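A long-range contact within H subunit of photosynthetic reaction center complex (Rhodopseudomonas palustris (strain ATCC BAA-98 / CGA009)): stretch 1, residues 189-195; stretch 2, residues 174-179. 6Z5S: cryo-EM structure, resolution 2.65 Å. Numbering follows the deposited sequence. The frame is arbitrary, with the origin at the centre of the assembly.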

ATOM      1  N   VAL D 189     -23.844 -12.671  34.101  1.00 69.94           N
ATOM      2  CA  VAL D 189     -23.790 -11.616  33.099  1.00 69.94           C
ATOM      3  C   VAL D 189     -22.541 -11.798  32.253  1.00 69.94           C
ATOM      4  O   VAL D 189     -21.525 -12.323  32.712  1.00 69.94           O
ATOM      5  CB  VAL D 189     -23.812 -10.216  33.741  1.00 69.94           C
ATOM      6  CG1 VAL D 189     -25.147  -9.970  34.401  1.00 69.94           C
ATOM      7  CG2 VAL D 189     -22.692 -10.087  34.741  1.00 69.94           C
ATOM      8  N   LEU D 190     -22.617 -11.358  31.007  1.00 61.26           N
ATOM      9  CA  LEU D 190     -21.490 -11.497  30.103  1.00 61.26           C
ATOM     10  C   LEU D 190     -20.557 -10.304  30.229  1.00 61.26           C
ATOM     11  O   LEU D 190     -20.971  -9.193  30.565  1.00 61.26           O
ATOM     12  CB  LEU D 190     -21.968 -11.638  28.662  1.00 61.26           C
ATOM     13  CG  LEU D 190     -22.551 -13.008  28.326  1.00 61.26           C
ATOM     14  CD1 LEU D 190     -23.015 -13.041  26.894  1.00 61.26           C
ATOM     15  CD2 LEU D 190     -21.526 -14.089  28.577  1.00 61.26           C
ATOM     16  N   LEU D 191     -19.281 -10.550  29.968  1.00 60.86           N
ATOM     17  CA  LEU D 191     -18.256  -9.511  29.987  1.00 60.86           C
ATOM     18  C   LEU D 191     -17.407  -9.664  28.738  1.00 60.86           C
ATOM     19  O   LEU D 191     -16.732 -10.701  28.581  1.00 60.86           O
ATOM     20  CB  LEU D 191     -17.404  -9.624  31.246  1.00 60.86           C
ATOM     21  CG  LEU D 191     -16.036  -8.961  31.226  1.00 60.86           C
ATOM     22  CD1 LEU D 191     -16.172  -7.472  31.046  1.00 60.86           C
ATOM     23  CD2 LEU D 191     -15.304  -9.279  32.501  1.00 60.86           C
ATOM     24  N   PRO D 192     -17.421  -8.698  27.825  1.00 58.68           N
ATOM     25  CA  PRO D 192     -16.610  -8.826  26.615  1.00 58.68           C
ATOM     26  C   PRO D 192     -15.133  -8.881  26.959  1.00 58.68           C
ATOM     27  O   PRO D 192     -14.645  -8.127  27.800  1.00 58.68           O
ATOM     28  CB  PRO D 192     -16.958  -7.566  25.817  1.00 58.68           C
ATOM     29  CG  PRO D 192     -18.244  -7.100  26.379  1.00 58.68           C
ATOM     30  CD  PRO D 192     -18.214  -7.463  27.822  1.00 58.68           C
ATOM     31  N   VAL D 193     -14.425  -9.802  26.303  1.00 59.83           N
ATOM     32  CA  VAL D 193     -12.997  -9.969  26.573  1.00 59.83           C
ATOM     33  C   VAL D 193     -12.210  -8.682  26.359  1.00 59.83           C
ATOM     34  O   VAL D 193     -11.375  -8.348  27.215  1.00 59.83           O
ATOM     35  CB  VAL D 193     -12.439 -11.145  25.748  1.00 59.83           C
ATOM     36  CG1 VAL D 193     -10.932 -11.193  25.850  1.00 59.83           C
ATOM     37  CG2 VAL D 193     -13.041 -12.449  26.222  1.00 59.83           C
ATOM     38  N   PRO D 194     -12.408  -7.920  25.276  1.00 58.94           N
ATOM     39  CA  PRO D 194     -11.624  -6.687  25.114  1.00 58.94           C
ATOM     40  C   PRO D 194     -11.831  -5.676  26.224  1.00 58.94           C
ATOM     41  O   PRO D 194     -10.992  -4.787  26.395  1.00 58.94           O
ATOM     42  CB  PRO D 194     -12.109  -6.140  23.767  1.00 58.94           C
ATOM     43  CG  PRO D 194     -12.591  -7.322  23.044  1.00 58.94           C
ATOM     44  CD  PRO D 194     -13.224  -8.186  24.079  1.00 58.94           C
ATOM     45  N   PHE D 195     -12.914  -5.778  26.982  1.00 58.31           N
ATOM     46  CA  PHE D 195     -13.164  -4.874  28.091  1.00 58.31           C
ATOM     47  C   PHE D 195     -12.596  -5.392  29.399  1.00 58.31           C
ATOM     48  O   PHE D 195     -12.878  -4.816  30.453  1.00 58.31           O
ATOM     49  CB  PHE D 195     -14.663  -4.628  28.242  1.00 58.31           C
ATOM     50  CG  PHE D 195     -15.205  -3.599  27.305  1.00 58.31           C
ATOM     51  CD1 PHE D 195     -14.944  -2.259  27.506  1.00 58.31           C
ATOM     52  CD2 PHE D 195     -15.979  -3.969  26.225  1.00 58.31           C
ATOM     53  CE1 PHE D 195     -15.441  -1.314  26.653  1.00 58.31           C
ATOM     54  CE2 PHE D 195     -16.480  -3.023  25.368  1.00 58.31           C
ATOM     55  CZ  PHE D 195     -16.211  -1.693  25.584  1.00 58.31           C
TER
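Stretch 2 (174-179) LARYLE

How does stretch 2 run relative to stretch 1? Its strand is extended from Tyr177 to Glu179, with a kink at Arg176 (phi/psi -105°/-41°), and it lies antiparallel to strand 189-192, with N-to-C directions at 141° and axes approaching to 4.4 Å. Leu190 faces Glu179, Leu191 faces Leu178 and Pro192 faces Tyr177, with CA-CA distances of 4.8, 5.1 and 4.5 Å.

What ties the backbones together? Leu191 and Leu178 form a hydrogen-bonded pair: Leu178 N donates to Leu191 O at 2.9 Å, nearly straight, and Leu191 N to Leu178 O at 2.9 Å, more bent at 131°. Proline has no amide hydrogen, but Pro192 falls at a non-hydrogen-bonded position. The next bond joins Val193 N to Arg176 O at 2.9 Å, just where stretch 1 leaves the strand for a 3-10 segment.

Which side chains meet on the face carrying Leu190, Pro192, Tyr177 and Glu179? Tyr177 touches both stretch 1 residues: its CB lies 3.7 Å from Leu190 CD2, and its ring atom CE1 lies 4.0 Å from Pro192 CG.

What packs on the other face? Leu191 CD2 approaches Leu178 CD1 at 4.2 Å. Val193, pointing sideways, extends the apolar contact: its CG2 lies 4.3 Å from both Leu178 CD2 and Ala175 CB.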

ATOM      1  N   LEU D 174     -11.722 -18.452  19.318  1.00 70.60           N
ATOM      2  CA  LEU D 174     -11.439 -17.177  19.957  1.00 70.60           C
ATOM      3  C   LEU D 174     -12.391 -16.995  21.123  1.00 70.60           C
ATOM      4  O   LEU D 174     -13.581 -17.286  21.001  1.00 70.60           O
ATOM      5  CB  LEU D 174     -11.597 -16.027  18.957  1.00 70.60           C
ATOM      6  CG  LEU D 174     -11.271 -14.615  19.429  1.00 70.60           C
ATOM      7  CD1 LEU D 174      -9.801 -14.493  19.770  1.00 70.60           C
ATOM      8  CD2 LEU D 174     -11.669 -13.612  18.363  1.00 70.60           C
ATOM      9  N   ALA D 175     -11.868 -16.514  22.244  1.00 64.61           N
ATOM     10  CA  ALA D 175     -12.698 -16.227  23.404  1.00 64.61           C
ATOM     11  C   ALA D 175     -13.323 -14.849  23.245  1.00 64.61           C
ATOM     12  O   ALA D 175     -12.610 -13.857  23.079  1.00 64.61           O
ATOM     13  CB  ALA D 175     -11.874 -16.304  24.684  1.00 64.61           C
ATOM     14  N   ARG D 176     -14.652 -14.783  23.292  1.00 62.10           N
ATOM     15  CA  ARG D 176     -15.354 -13.518  23.125  1.00 62.10           C
ATOM     16  C   ARG D 176     -15.904 -12.962  24.429  1.00 62.10           C
ATOM     17  O   ARG D 176     -15.814 -11.756  24.663  1.00 62.10           O
ATOM     18  CB  ARG D 176     -16.501 -13.666  22.121  1.00 62.10           C
ATOM     19  CG  ARG D 176     -16.106 -14.189  20.752  1.00 62.10           C
ATOM     20  CD  ARG D 176     -14.826 -13.563  20.240  1.00 62.10           C
ATOM     21  NE  ARG D 176     -15.048 -12.273  19.600  1.00 62.10           N
ATOM     22  CZ  ARG D 176     -15.193 -12.097  18.291  1.00 62.10           C
ATOM     23  NH1 ARG D 176     -15.148 -13.136  17.469  1.00 62.10           N
ATOM     24  NH2 ARG D 176     -15.385 -10.881  17.803  1.00 62.10           N
ATOM     25  N   TYR D 177     -16.470 -13.800  25.290  1.00 61.80           N
ATOM     26  CA  TYR D 177     -17.088 -13.318  26.514  1.00 61.80           C
ATOM     27  C   TYR D 177     -16.675 -14.186  27.688  1.00 61.80           C
ATOM     28  O   TYR D 177     -16.418 -15.381  27.540  1.00 61.80           O
ATOM     29  CB  TYR D 177     -18.613 -13.302  26.408  1.00 61.80           C
ATOM     30  CG  TYR D 177     -19.120 -12.420  25.303  1.00 61.80           C
ATOM     31  CD1 TYR D 177     -19.335 -11.071  25.516  1.00 61.80           C
ATOM     32  CD2 TYR D 177     -19.372 -12.932  24.045  1.00 61.80           C
ATOM     33  CE1 TYR D 177     -19.789 -10.261  24.508  1.00 61.80           C
ATOM     34  CE2 TYR D 177     -19.827 -12.130  23.032  1.00 61.80           C
ATOM     35  CZ  TYR D 177     -20.032 -10.796  23.269  1.00 61.80           C
ATOM     36  OH  TYR D 177     -20.488  -9.989  22.257  1.00 61.80           O
ATOM     37  N   LEU D 178     -16.609 -13.562  28.858  1.00 65.80           N
ATOM     38  CA  LEU D 178     -16.490 -14.254  30.131  1.00 65.80           C
ATOM     39  C   LEU D 178     -17.831 -14.192  30.839  1.00 65.80           C
ATOM     40  O   LEU D 178     -18.394 -13.109  31.008  1.00 65.80           O
ATOM     41  CB  LEU D 178     -15.418 -13.624  31.018  1.00 65.80           C
ATOM     42  CG  LEU D 178     -14.041 -13.376  30.419  1.00 65.80           C
ATOM     43  CD1 LEU D 178     -13.154 -12.719  31.452  1.00 65.80           C
ATOM     44  CD2 LEU D 178     -13.433 -14.674  29.939  1.00 65.80           C
ATOM     45  N   GLU D 179     -18.352 -15.346  31.227  1.00 73.81           N
ATOM     46  CA  GLU D 179     -19.533 -15.368  32.068  1.00 73.81           C
ATOM     47  C   GLU D 179     -19.124 -15.028  33.488  1.00 73.81           C
ATOM     48  O   GLU D 179     -18.090 -15.487  33.974  1.00 73.81           O
ATOM     49  CB  GLU D 179     -20.212 -16.734  32.023  1.00 73.81           C
ATOM     50  CG  GLU D 179     -21.696 -16.684  32.288  1.00 73.81           C
ATOM     51  CD  GLU D 179     -22.414 -17.914  31.782  1.00 73.81           C
ATOM     52  OE1 GLU D 179     -21.742 -18.936  31.536  1.00 73.81           O
ATOM     53  OE2 GLU D 179     -23.650 -17.864  31.627  1.00 73.81           O
TER